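Local coordinates for 2-oxo-1,2-dihydroquinoline 8-monooxygenase, oxygenase component (Pseudomonas putida, PDB 1Z02), which probably hydroxylates 2-oxo-1,2-dihydroquinoline at its carbon 8 as a monooxygenase, using a Rieske [2Fe-2S] cluster and a mononuclear iron, at residues A79-C84 / T137-H142; I68-V73 / G146-F151; F40-Y45 / V152-F157; Q59-C64 / P435-E440. One frame throughout, in Å; residues are numbered along the deposited sequence.

Contact 1: residues A79-C84 / T137-H142; sequences ALKDQC and TTYPVH. With FES (Fe2/s2 (inorganic) cluster), chain H.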
# COMPACT_ATOMS: atom_id res chain seq x y z
N ALA A 79 31.30 -8.98 -0.66
CA ALA A 79 29.98 -8.49 -0.25
C ALA A 79 30.14 -7.39 0.80
O ALA A 79 30.93 -7.54 1.73
CB ALA A 79 29.16 -9.64 0.30
N LEU A 80 29.40 -6.30 0.62
CA LEU A 80 29.40 -5.15 1.53
C LEU A 80 27.95 -4.73 1.75
O LEU A 80 27.05 -5.22 1.06
CB LEU A 80 30.18 -3.97 0.94
CG LEU A 80 31.69 -4.04 0.72
CD1 LEU A 80 32.00 -5.04 -0.37
CD2 LEU A 80 32.22 -2.66 0.33
N LYS A 81 27.73 -3.83 2.69
CA LYS A 81 26.37 -3.36 2.94
C LYS A 81 26.01 -2.40 1.82
O LYS A 81 26.76 -1.46 1.54
CB LYS A 81 26.26 -2.65 4.28
CG LYS A 81 24.83 -2.24 4.61
CD LYS A 81 24.77 -1.45 5.91
CE LYS A 81 25.08 -2.32 7.12
NZ LYS A 81 24.93 -1.54 8.39
N ASP A 82 24.86 -2.63 1.20
CA ASP A 82 24.40 -1.81 0.08
C ASP A 82 23.80 -0.50 0.60
O ASP A 82 22.60 -0.24 0.43
CB ASP A 82 23.36 -2.59 -0.73
CG ASP A 82 23.15 -2.02 -2.12
OD1 ASP A 82 22.19 -2.46 -2.79
OD2 ASP A 82 23.94 -1.15 -2.55
N GLN A 83 24.64 0.31 1.23
CA GLN A 83 24.20 1.59 1.80
C GLN A 83 25.38 2.54 1.98
O GLN A 83 26.26 2.31 2.80
CB GLN A 83 23.54 1.38 3.16
CG GLN A 83 23.07 2.68 3.83
CD GLN A 83 22.73 2.49 5.30
OE1 GLN A 83 23.62 2.23 6.12
NE2 GLN A 83 21.45 2.62 5.64
N CYS A 84 25.40 3.62 1.20
CA CYS A 84 26.47 4.60 1.29
C CYS A 84 26.33 5.34 2.62
O CYS A 84 25.22 5.72 2.99
CB CYS A 84 26.37 5.59 0.13
SG CYS A 84 27.72 6.80 0.14
N THR A 137 29.94 -2.08 6.46
CA THR A 137 30.07 -3.45 6.93
C THR A 137 30.47 -4.42 5.80
O THR A 137 30.04 -4.25 4.65
CB THR A 137 28.74 -3.96 7.55
OG1 THR A 137 28.29 -3.02 8.54
CG2 THR A 137 28.94 -5.33 8.22
N THR A 138 31.28 -5.41 6.13
CA THR A 138 31.68 -6.42 5.16
C THR A 138 30.98 -7.72 5.53
O THR A 138 30.74 -7.98 6.70
CB THR A 138 33.21 -6.71 5.17
OG1 THR A 138 33.58 -7.25 6.44
CG2 THR A 138 34.01 -5.44 4.90
N TYR A 139 30.66 -8.53 4.53
CA TYR A 139 30.01 -9.81 4.79
C TYR A 139 30.83 -10.94 4.17
O TYR A 139 31.07 -10.96 2.96
CB TYR A 139 28.59 -9.81 4.23
CG TYR A 139 27.75 -8.69 4.81
CD1 TYR A 139 27.60 -7.49 4.13
CD2 TYR A 139 27.19 -8.81 6.08
CE1 TYR A 139 26.91 -6.43 4.71
CE2 TYR A 139 26.50 -7.76 6.66
CZ TYR A 139 26.37 -6.57 5.97
OH TYR A 139 25.70 -5.52 6.55
N PRO A 140 31.28 -11.89 5.00
CA PRO A 140 32.08 -13.01 4.50
C PRO A 140 31.36 -13.77 3.40
O PRO A 140 30.17 -14.04 3.51
CB PRO A 140 32.28 -13.88 5.74
CG PRO A 140 32.27 -12.90 6.86
CD PRO A 140 31.14 -11.96 6.47
N VAL A 141 32.09 -14.10 2.34
CA VAL A 141 31.52 -14.83 1.23
C VAL A 141 32.20 -16.18 1.05
O VAL A 141 33.42 -16.30 1.19
CB VAL A 141 31.68 -14.06 -0.10
CG1 VAL A 141 31.19 -14.91 -1.27
CG2 VAL A 141 30.91 -12.75 -0.04
N HIS A 142 31.39 -17.18 0.74
CA HIS A 142 31.90 -18.51 0.49
C HIS A 142 31.17 -19.07 -0.73
O HIS A 142 30.01 -19.50 -0.63
CB HIS A 142 31.68 -19.42 1.70
CG HIS A 142 32.30 -20.77 1.55
ND1 HIS A 142 32.70 -21.54 2.62
CD2 HIS A 142 32.58 -21.50 0.45
CE1 HIS A 142 33.20 -22.68 2.19
NE2 HIS A 142 33.14 -22.68 0.87
FE1 FES H . 26.95 10.88 -1.45
FE2 FES H . 26.91 8.25 -1.64
S1 FES H . 28.59 9.56 -2.00
S2 FES H . 25.18 9.52 -1.17
O HOH W 1 33.14 -10.33 1.14
O HOH W 2 27.64 -0.09 7.15

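Contact 2: residues I68-V73 / G146-F151; sequences IVLRRV and GMIFVF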
# COMPACT_ATOMS: atom_id res chain seq x y z
N ILE A 68 22.57 -5.73 0.91
CA ILE A 68 23.91 -6.21 0.57
C ILE A 68 24.21 -6.07 -0.92
O ILE A 68 23.37 -6.36 -1.76
CB ILE A 68 24.04 -7.70 0.96
CG1 ILE A 68 23.81 -7.88 2.46
CG2 ILE A 68 25.42 -8.22 0.57
CD1 ILE A 68 23.68 -9.33 2.93
N VAL A 69 25.43 -5.65 -1.24
CA VAL A 69 25.84 -5.51 -2.62
C VAL A 69 27.05 -6.42 -2.85
O VAL A 69 27.96 -6.49 -2.01
CB VAL A 69 26.20 -4.04 -2.95
CG1 VAL A 69 27.30 -3.55 -2.02
CG2 VAL A 69 26.63 -3.92 -4.42
N LEU A 70 27.04 -7.14 -3.96
CA LEU A 70 28.13 -8.06 -4.28
C LEU A 70 28.79 -7.72 -5.61
O LEU A 70 28.14 -7.22 -6.53
CB LEU A 70 27.63 -9.52 -4.35
CG LEU A 70 26.94 -10.16 -3.14
CD1 LEU A 70 25.48 -9.76 -3.10
CD2 LEU A 70 27.07 -11.66 -3.25
N ARG A 71 30.08 -7.99 -5.69
CA ARG A 71 30.84 -7.75 -6.91
C ARG A 71 31.91 -8.82 -7.07
O ARG A 71 32.54 -9.22 -6.09
CB ARG A 71 31.53 -6.38 -6.88
CG ARG A 71 32.33 -6.10 -8.16
CD ARG A 71 33.25 -4.91 -8.04
NE ARG A 71 33.99 -4.69 -9.29
CZ ARG A 71 35.10 -3.96 -9.40
NH1 ARG A 71 35.69 -3.83 -10.58
NH2 ARG A 71 35.62 -3.38 -8.33
N ARG A 72 32.10 -9.30 -8.30
CA ARG A 72 33.13 -10.30 -8.54
C ARG A 72 34.32 -9.63 -9.21
O ARG A 72 34.17 -8.99 -10.24
CB ARG A 72 32.62 -11.42 -9.45
CG ARG A 72 33.66 -12.52 -9.69
CD ARG A 72 33.24 -13.49 -10.79
NE ARG A 72 32.00 -14.21 -10.49
CZ ARG A 72 31.91 -15.20 -9.61
NH1 ARG A 72 30.74 -15.79 -9.39
NH2 ARG A 72 32.98 -15.62 -8.94
N VAL A 73 35.49 -9.76 -8.60
CA VAL A 73 36.70 -9.17 -9.16
C VAL A 73 37.81 -10.21 -9.17
O VAL A 73 38.15 -10.78 -8.13
CB VAL A 73 37.17 -7.96 -8.34
CG1 VAL A 73 38.38 -7.33 -9.02
CG2 VAL A 73 36.06 -6.95 -8.25
N GLY A 146 28.77 -23.45 -7.90
CA GLY A 146 27.66 -22.69 -8.45
C GLY A 146 26.81 -21.90 -7.46
O GLY A 146 25.86 -21.23 -7.87
N MET A 147 27.16 -21.97 -6.18
CA MET A 147 26.43 -21.27 -5.12
C MET A 147 27.29 -20.23 -4.42
O MET A 147 28.42 -20.51 -4.04
CB MET A 147 25.95 -22.26 -4.05
CG MET A 147 24.93 -23.29 -4.48
SD MET A 147 23.32 -22.57 -4.72
CE MET A 147 22.76 -22.34 -3.01
N ILE A 148 26.73 -19.04 -4.24
CA ILE A 148 27.43 -17.96 -3.55
C ILE A 148 26.74 -17.73 -2.20
O ILE A 148 25.64 -17.18 -2.14
CB ILE A 148 27.39 -16.63 -4.34
CG1 ILE A 148 28.16 -16.77 -5.65
CG2 ILE A 148 28.00 -15.50 -3.50
CD1 ILE A 148 28.19 -15.51 -6.49
N PHE A 149 27.38 -18.17 -1.11
CA PHE A 149 26.82 -17.98 0.22
C PHE A 149 27.43 -16.75 0.89
O PHE A 149 28.61 -16.44 0.69
CB PHE A 149 27.08 -19.20 1.12
CG PHE A 149 26.42 -20.46 0.64
CD1 PHE A 149 27.06 -21.30 -0.28
CD2 PHE A 149 25.16 -20.82 1.11
CE1 PHE A 149 26.44 -22.47 -0.72
CE2 PHE A 149 24.54 -21.98 0.68
CZ PHE A 149 25.18 -22.81 -0.24
N VAL A 150 26.62 -16.04 1.66
CA VAL A 150 27.08 -14.84 2.35
C VAL A 150 26.73 -14.98 3.82
O VAL A 150 25.66 -15.50 4.16
CB VAL A 150 26.42 -13.55 1.79
CG1 VAL A 150 26.90 -12.34 2.56
CG2 VAL A 150 26.75 -13.39 0.33
N PHE A 151 27.63 -14.54 4.69
CA PHE A 151 27.39 -14.60 6.12
C PHE A 151 26.79 -13.25 6.52
O PHE A 151 27.52 -12.26 6.71
CB PHE A 151 28.71 -14.82 6.88
CG PHE A 151 28.53 -15.04 8.35
CD1 PHE A 151 27.96 -16.22 8.83
CD2 PHE A 151 28.90 -14.06 9.27
CE1 PHE A 151 27.75 -16.42 10.19
CE2 PHE A 151 28.70 -14.25 10.64
CZ PHE A 151 28.12 -15.43 11.10

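Contact 3: residues F40-Y45 / V152-F157; sequences FINHWY and VREDDF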
# COMPACT_ATOMS: atom_id res chain seq x y z
N PHE A 40 16.93 -14.85 11.61
CA PHE A 40 18.06 -15.08 12.51
C PHE A 40 19.29 -14.51 11.83
O PHE A 40 19.64 -14.91 10.72
CB PHE A 40 18.23 -16.58 12.78
CG PHE A 40 17.14 -17.18 13.63
CD1 PHE A 40 16.44 -18.30 13.20
CD2 PHE A 40 16.81 -16.62 14.86
CE1 PHE A 40 15.43 -18.86 13.98
CE2 PHE A 40 15.80 -17.18 15.65
CZ PHE A 40 15.11 -18.30 15.21
N ILE A 41 19.94 -13.55 12.49
CA ILE A 41 21.12 -12.93 11.91
C ILE A 41 22.38 -13.62 12.41
O ILE A 41 22.33 -14.36 13.40
CB ILE A 41 21.13 -11.41 12.23
CG1 ILE A 41 22.06 -10.68 11.26
CG2 ILE A 41 21.53 -11.18 13.67
CD1 ILE A 41 21.92 -9.17 11.30
N ASN A 42 23.50 -13.37 11.74
CA ASN A 42 24.78 -13.98 12.08
C ASN A 42 24.73 -15.45 11.66
O ASN A 42 25.10 -16.34 12.44
CB ASN A 42 25.07 -13.86 13.58
CG ASN A 42 25.22 -12.43 14.03
OD1 ASN A 42 24.94 -12.09 15.17
ND2 ASN A 42 25.68 -11.57 13.13
N HIS A 43 24.26 -15.68 10.44
CA HIS A 43 24.15 -17.02 9.86
C HIS A 43 24.48 -16.96 8.37
O HIS A 43 24.46 -15.89 7.77
CB HIS A 43 22.72 -17.57 10.02
CG HIS A 43 22.46 -18.21 11.35
ND1 HIS A 43 21.93 -17.53 12.42
CD2 HIS A 43 22.65 -19.48 11.78
CE1 HIS A 43 21.80 -18.35 13.45
NE2 HIS A 43 22.22 -19.54 13.09
N TRP A 44 24.81 -18.12 7.79
CA TRP A 44 25.13 -18.19 6.36
C TRP A 44 23.84 -18.38 5.57
O TRP A 44 22.95 -19.13 5.98
CB TRP A 44 26.08 -19.36 6.04
CG TRP A 44 27.50 -19.18 6.49
CD1 TRP A 44 28.05 -19.57 7.68
CD2 TRP A 44 28.57 -18.58 5.74
NE1 TRP A 44 29.39 -19.24 7.72
CE2 TRP A 44 29.73 -18.63 6.55
CE3 TRP A 44 28.65 -17.99 4.47
CZ2 TRP A 44 30.96 -18.12 6.12
CZ3 TRP A 44 29.87 -17.49 4.04
CH2 TRP A 44 31.01 -17.55 4.87
N TYR A 45 23.73 -17.69 4.44
CA TYR A 45 22.56 -17.80 3.57
C TYR A 45 23.02 -17.77 2.12
O TYR A 45 24.06 -17.21 1.80
CB TYR A 45 21.61 -16.61 3.74
CG TYR A 45 20.86 -16.55 5.05
CD1 TYR A 45 21.33 -15.79 6.11
CD2 TYR A 45 19.66 -17.26 5.22
CE1 TYR A 45 20.63 -15.72 7.31
CE2 TYR A 45 18.96 -17.21 6.41
CZ TYR A 45 19.45 -16.44 7.46
OH TYR A 45 18.77 -16.38 8.65
N VAL A 152 25.47 -13.21 6.63
CA VAL A 152 24.76 -11.99 6.99
C VAL A 152 24.87 -11.79 8.50
O VAL A 152 24.29 -12.54 9.28
CB VAL A 152 23.27 -12.07 6.58
CG1 VAL A 152 22.59 -10.71 6.75
CG2 VAL A 152 23.18 -12.54 5.13
N ARG A 153 25.61 -10.76 8.90
CA ARG A 153 25.85 -10.50 10.31
C ARG A 153 25.55 -9.07 10.75
O ARG A 153 25.40 -8.17 9.92
CB ARG A 153 27.32 -10.80 10.63
CG ARG A 153 28.28 -10.04 9.74
CD ARG A 153 29.71 -10.09 10.23
NE ARG A 153 30.62 -9.41 9.31
CZ ARG A 153 31.94 -9.35 9.48
NH1 ARG A 153 32.69 -8.72 8.60
NH2 ARG A 153 32.50 -9.94 10.53
N GLU A 154 25.47 -8.88 12.06
CA GLU A 154 25.23 -7.55 12.62
C GLU A 154 26.54 -6.79 12.44
O GLU A 154 27.61 -7.40 12.35
CB GLU A 154 24.91 -7.64 14.11
CG GLU A 154 23.86 -8.66 14.49
CD GLU A 154 23.69 -8.77 15.99
OE1 GLU A 154 22.97 -7.94 16.58
OE2 GLU A 154 24.30 -9.68 16.58
N ASP A 155 26.46 -5.47 12.43
CA ASP A 155 27.63 -4.61 12.25
C ASP A 155 28.78 -4.91 13.20
O ASP A 155 29.95 -4.78 12.83
CB ASP A 155 27.24 -3.14 12.41
CG ASP A 155 26.33 -2.66 11.30
OD1 ASP A 155 25.80 -1.54 11.42
OD2 ASP A 155 26.15 -3.37 10.30
N ASP A 156 28.46 -5.32 14.42
CA ASP A 156 29.49 -5.58 15.42
C ASP A 156 29.94 -7.04 15.63
O ASP A 156 30.71 -7.32 16.55
CB ASP A 156 29.07 -4.99 16.77
CG ASP A 156 27.76 -5.57 17.29
OD1 ASP A 156 27.31 -5.14 18.38
OD2 ASP A 156 27.19 -6.46 16.62
N PHE A 157 29.47 -7.96 14.79
CA PHE A 157 29.87 -9.36 14.93
C PHE A 157 31.33 -9.49 14.46
O PHE A 157 31.64 -9.25 13.30
CB PHE A 157 28.96 -10.25 14.09
CG PHE A 157 29.06 -11.72 14.42
CD1 PHE A 157 28.30 -12.27 15.44
CD2 PHE A 157 29.94 -12.54 13.72
CE1 PHE A 157 28.40 -13.63 15.77
CE2 PHE A 157 30.05 -13.90 14.04
CZ PHE A 157 29.28 -14.44 15.06

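Contact 4: residues Q59-C64 / P435-E440; sequences QGIQIC and PGYKVE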
# COMPACT_ATOMS: atom_id res chain seq x y z
N GLN A 59 25.73 -6.64 -8.01
CA GLN A 59 24.32 -6.95 -7.77
C GLN A 59 23.91 -6.71 -6.32
O GLN A 59 24.61 -7.12 -5.39
CB GLN A 59 24.04 -8.41 -8.13
CG GLN A 59 22.59 -8.82 -7.91
CD GLN A 59 21.65 -8.21 -8.92
OE1 GLN A 59 21.78 -8.45 -10.12
NE2 GLN A 59 20.69 -7.42 -8.45
N GLY A 60 22.78 -6.05 -6.13
CA GLY A 60 22.29 -5.79 -4.79
C GLY A 60 21.14 -6.70 -4.41
O GLY A 60 20.29 -7.02 -5.25
N ILE A 61 21.12 -7.14 -3.15
CA ILE A 61 20.08 -8.01 -2.61
C ILE A 61 19.74 -7.54 -1.20
O ILE A 61 20.26 -6.52 -0.73
CB ILE A 61 20.54 -9.49 -2.53
CG1 ILE A 61 21.77 -9.60 -1.62
CG2 ILE A 61 20.87 -10.01 -3.91
CD1 ILE A 61 22.33 -11.01 -1.52
N GLN A 62 18.86 -8.27 -0.52
CA GLN A 62 18.49 -7.93 0.85
C GLN A 62 18.17 -9.22 1.60
O GLN A 62 17.33 -10.01 1.15
CB GLN A 62 17.28 -6.98 0.89
CG GLN A 62 17.07 -6.35 2.27
CD GLN A 62 15.91 -5.37 2.34
OE1 GLN A 62 15.82 -4.60 3.28
NE2 GLN A 62 15.01 -5.42 1.36
N ILE A 63 18.84 -9.41 2.73
CA ILE A 63 18.66 -10.59 3.57
C ILE A 63 18.58 -10.18 5.03
O ILE A 63 19.41 -9.40 5.51
CB ILE A 63 19.83 -11.60 3.38
CG1 ILE A 63 19.86 -12.11 1.93
CG2 ILE A 63 19.65 -12.78 4.35
CD1 ILE A 63 21.08 -12.96 1.61
N CYS A 64 17.59 -10.70 5.75
CA CYS A 64 17.38 -10.35 7.15
C CYS A 64 17.26 -8.83 7.32
O CYS A 64 17.69 -8.28 8.33
CB CYS A 64 18.50 -10.87 8.04
SG CYS A 64 18.45 -12.69 8.29
N PRO A 435 6.61 -7.13 -4.92
CA PRO A 435 7.71 -7.02 -3.96
C PRO A 435 8.79 -7.97 -4.48
O PRO A 435 8.47 -9.04 -5.00
CB PRO A 435 7.08 -7.49 -2.67
CG PRO A 435 5.68 -7.00 -2.78
CD PRO A 435 5.33 -7.34 -4.22
N GLY A 436 10.06 -7.59 -4.35
CA GLY A 436 11.11 -8.44 -4.86
C GLY A 436 12.33 -8.72 -4.00
O GLY A 436 12.30 -8.58 -2.78
N TYR A 437 13.43 -9.10 -4.66
CA TYR A 437 14.67 -9.44 -3.98
C TYR A 437 15.89 -8.76 -4.59
O TYR A 437 16.64 -8.07 -3.90
CB TYR A 437 14.82 -10.96 -4.01
CG TYR A 437 16.13 -11.50 -3.48
CD1 TYR A 437 16.51 -11.31 -2.15
CD2 TYR A 437 17.00 -12.21 -4.32
CE1 TYR A 437 17.71 -11.82 -1.67
CE2 TYR A 437 18.19 -12.72 -3.85
CZ TYR A 437 18.54 -12.52 -2.53
OH TYR A 437 19.72 -13.07 -2.06
N LYS A 438 16.10 -8.97 -5.89
CA LYS A 438 17.23 -8.37 -6.59
C LYS A 438 16.97 -6.89 -6.89
O LYS A 438 15.96 -6.54 -7.51
CB LYS A 438 17.50 -9.14 -7.89
CG LYS A 438 17.89 -10.60 -7.63
CD LYS A 438 17.95 -11.44 -8.90
CE LYS A 438 19.22 -11.19 -9.70
NZ LYS A 438 19.32 -12.16 -10.83
N VAL A 439 17.88 -6.03 -6.44
CA VAL A 439 17.73 -4.60 -6.67
C VAL A 439 17.80 -4.26 -8.15
O VAL A 439 18.72 -4.69 -8.86
CB VAL A 439 18.82 -3.81 -5.91
CG1 VAL A 439 18.67 -2.32 -6.18
CG2 VAL A 439 18.73 -4.08 -4.43
N GLU A 440 16.81 -3.49 -8.61
CA GLU A 440 16.72 -3.08 -10.01
C GLU A 440 17.77 -2.00 -10.26
O GLU A 440 17.91 -1.07 -9.46
CB GLU A 440 15.33 -2.53 -10.31
CG GLU A 440 14.90 -2.69 -11.76
CD GLU A 440 13.58 -2.03 -12.05
OE1 GLU A 440 13.00 -2.27 -13.14
OE2 GLU A 440 13.11 -1.25 -11.20
O HOH W 3 22.42 -10.74 -11.18
O HOH W 4 19.05 -6.47 -10.96
O HOH W 5 21.51 -4.51 -8.31

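Contact 1: residues A79-C84 / T137-H142
Two backbone hydrogen bonds pin Ala79 and Lys81 to the chain around Thr138. Tyr139 N gives its proton to Ala79 O at 3.0 Å and almost straight (169°), although the donor stands well above the plane of that carbonyl. Lys81 N reaches Thr137 O at 3.1 Å along a more bent path of 138°. Between the two bonds, Leu80 CA brings its hydrogen to the same Thr137 O, at 3.3 Å. A water adds a third bridge by accepting from Ala79 N and donating to Tyr139 O.

These bonds amount to a single beta bridge, Leu80 with Thr138, between stretches of chain running in roughly opposite directions. It attaches 76-81, an edge strand of one Rieske-domain sheet, to the chain leading into 141-144, an edge strand of the other. Beyond the strand the chain turns at Asp82, and Cys84 SG binds FE2 of the cluster at 2.4 Å, an iron also bound by Cys105.

Tyr139 turns the edge of its ring to the Leu80-Lys81 peptide, CE1 lying 3.4 Å from Lys81 N. The bend in Lys81 at chi3 (-69°) places CE 3.3 Å from Tyr139 OH. An alanine at Tyr139 would probably leave the Leu80-Lys81 peptide and the Lys81 methylenes without the ring and hydroxyl that pack on them, and the lysine chain freer to turn. Ala79 CB meets Val141 CG2 at 3.6 Å.

For charge, Lys81 NZ looks past the segments to a salt bridge with Asp155, whose carboxylate also binds Thr137 OG1; a water bonded to Thr137 N holds NZ weakly.

Contact 2: residues I68-V73 / G146-F151
Leu70 sets CG beside its backbone N and anti to its carbonyl carbon (chi1 -58°), and from there CD2 reaches both Ile148 and Val150. On the facing strand Ile148 CG2 lies anti to its own backbone N, and this is one of the two methyls that receive it. Leu70 CD2 is 4.0 Å from Ile148 CG2, the two side chains sliding past each other in opposite directions. The same CD2 of Leu70 is also 4.0 Å from Val150 CG2, here with the side chains oblique to each other. Toward one end the packing is looser, Ile68 CD1 standing 4.4 Å from Val150 CG1. At the other end Arg72 NH1 lies 3.9 Å from Ile148 CD1.

The geometry is that of a sandwich. The axes of strands 68-73 and 147-151 come no nearer than 10.6 Å and their directions differ by 136°, so the two antiparallel Rieske-domain sheets meet through side chains, with Val77 filling in beside Leu70 and Ile148.

The guanidinium of Arg72 is buried, yet well supplied: Glu143 forms a salt bridge with NH1, Leu53 O takes NE and Gly75 O takes NH2. The carboxylate would be expected to keep this buried charge stable. Since the polar bonds of Arg72 all go to these residues beyond the two segments, and what passes between the segments is side-chain packing, the cohesion here probably rests on dispersion and the exclusion of water.

Contact 3: residues F40-Y45 / V152-F157
Asn42 and His43 both face Val152, the geometry of a G1 beta bulge. Asn42 adopts the left-handed conformation (phi 72°, psi 47°), which lets its backbone N and that of His43 point at the same carbonyl. Val152 O accepts from Asn42 N at 2.7 Å, in the carbonyl plane, and weakly from His43 N at 3.3 Å. The return bond, Val152 N to His43 O at 3.1 Å, is also weak, so the pairing of strand 43-49 with 147-152 ends here on one short bond and two slack ones.

Side chains close over the bulge. Ile41, with CG1 anti to its backbone N (chi1 -161°), lays CG1 3.5 Å from Val152 O, while its CG2 touches Glu154 CG at 3.5 Å. An alanine at Ile41 would probably open a gap beside Val152 O and leave Glu154 CG without its apolar neighbour. Asn42 CB sits over one face of Phe157, whose N bonds to Glu154 O in a type I turn. Tyr45 CD1 meets Val152 CG2 at 3.9 Å. Tyr45 OH donates to Phe40 O at 2.7 Å, on a lone pair of that carbonyl, which helps hold the ring.

Around this corner, Ile41 bonds through its backbone to Gly407 and Asn42 O takes Arg406, both just after helix 392-404. Tyr45 packs on strand 313-320 of the larger sheet and, with Val152, on Ile63 of strand 58-63.

Contact 4: residues Q59-C64 / P435-E440
The edge strand 58-63 of a Rieske-domain sheet is met by the C-terminal tail at Gly60, whose carbonyl takes two donors from opposite faces of its plane. Val439 N reaches Gly60 O at 2.9 Å and 171°. From the other face comes Gln59 NE2, 3.2 Å from Gly60 O and equally straight at 174°. The bend of Gln59 at chi2 (71°) brings CD toward the tail; Gln59 NE2 also makes a weak bond of 3.4 Å to Val439 O. A water bridges the same two atoms, accepting from Gln59 NE2 and donating to Val439 O.

Gly60 is closely packed: a CB there would come within 3.1 Å of Val439 CG2. With a single strong backbone bond, the tail after helix 423-430 docks on the strand without extending the sheet.

Tyr437 lies side by side with Ile61, pointing the same way, its CZ 3.6 Å from Ile61 CB. Its ring edge meets Gln62 O, CE1 at 3.4 Å, an oxygen buried with no hydrogen-bond partner in the model. Ile61 CD1 lies 3.4 Å from Tyr437 OH, which also bonds to Ala47 O of strand 43-49. Lys438 crosses Gln59 at about a right angle and sends NZ to a salt bridge with Glu52.

Contacts 1 and 2 lie closest together, with centres about 9 Å apart, and both join the two three-stranded Rieske-domain sheets: contact 1 along their edges, contact 2 through side chains across their interface. Contact 3, its centre about 14 Å from that of contact 2, finishes the 43-49 and 147-152 pairing. Contact 4, about 17 Å from contact 3 between centres, lies on strand 58-63 of the other sheet. Along the chain, contact 1 is nested within the loop closed by contact 2, and that within those of contacts 3 and 4, which cross each other. Contact 4 thus brings the C-terminal tail onto the Rieske domain, while the loop with Cys84, one of the cluster ligands, leads away from contact 1.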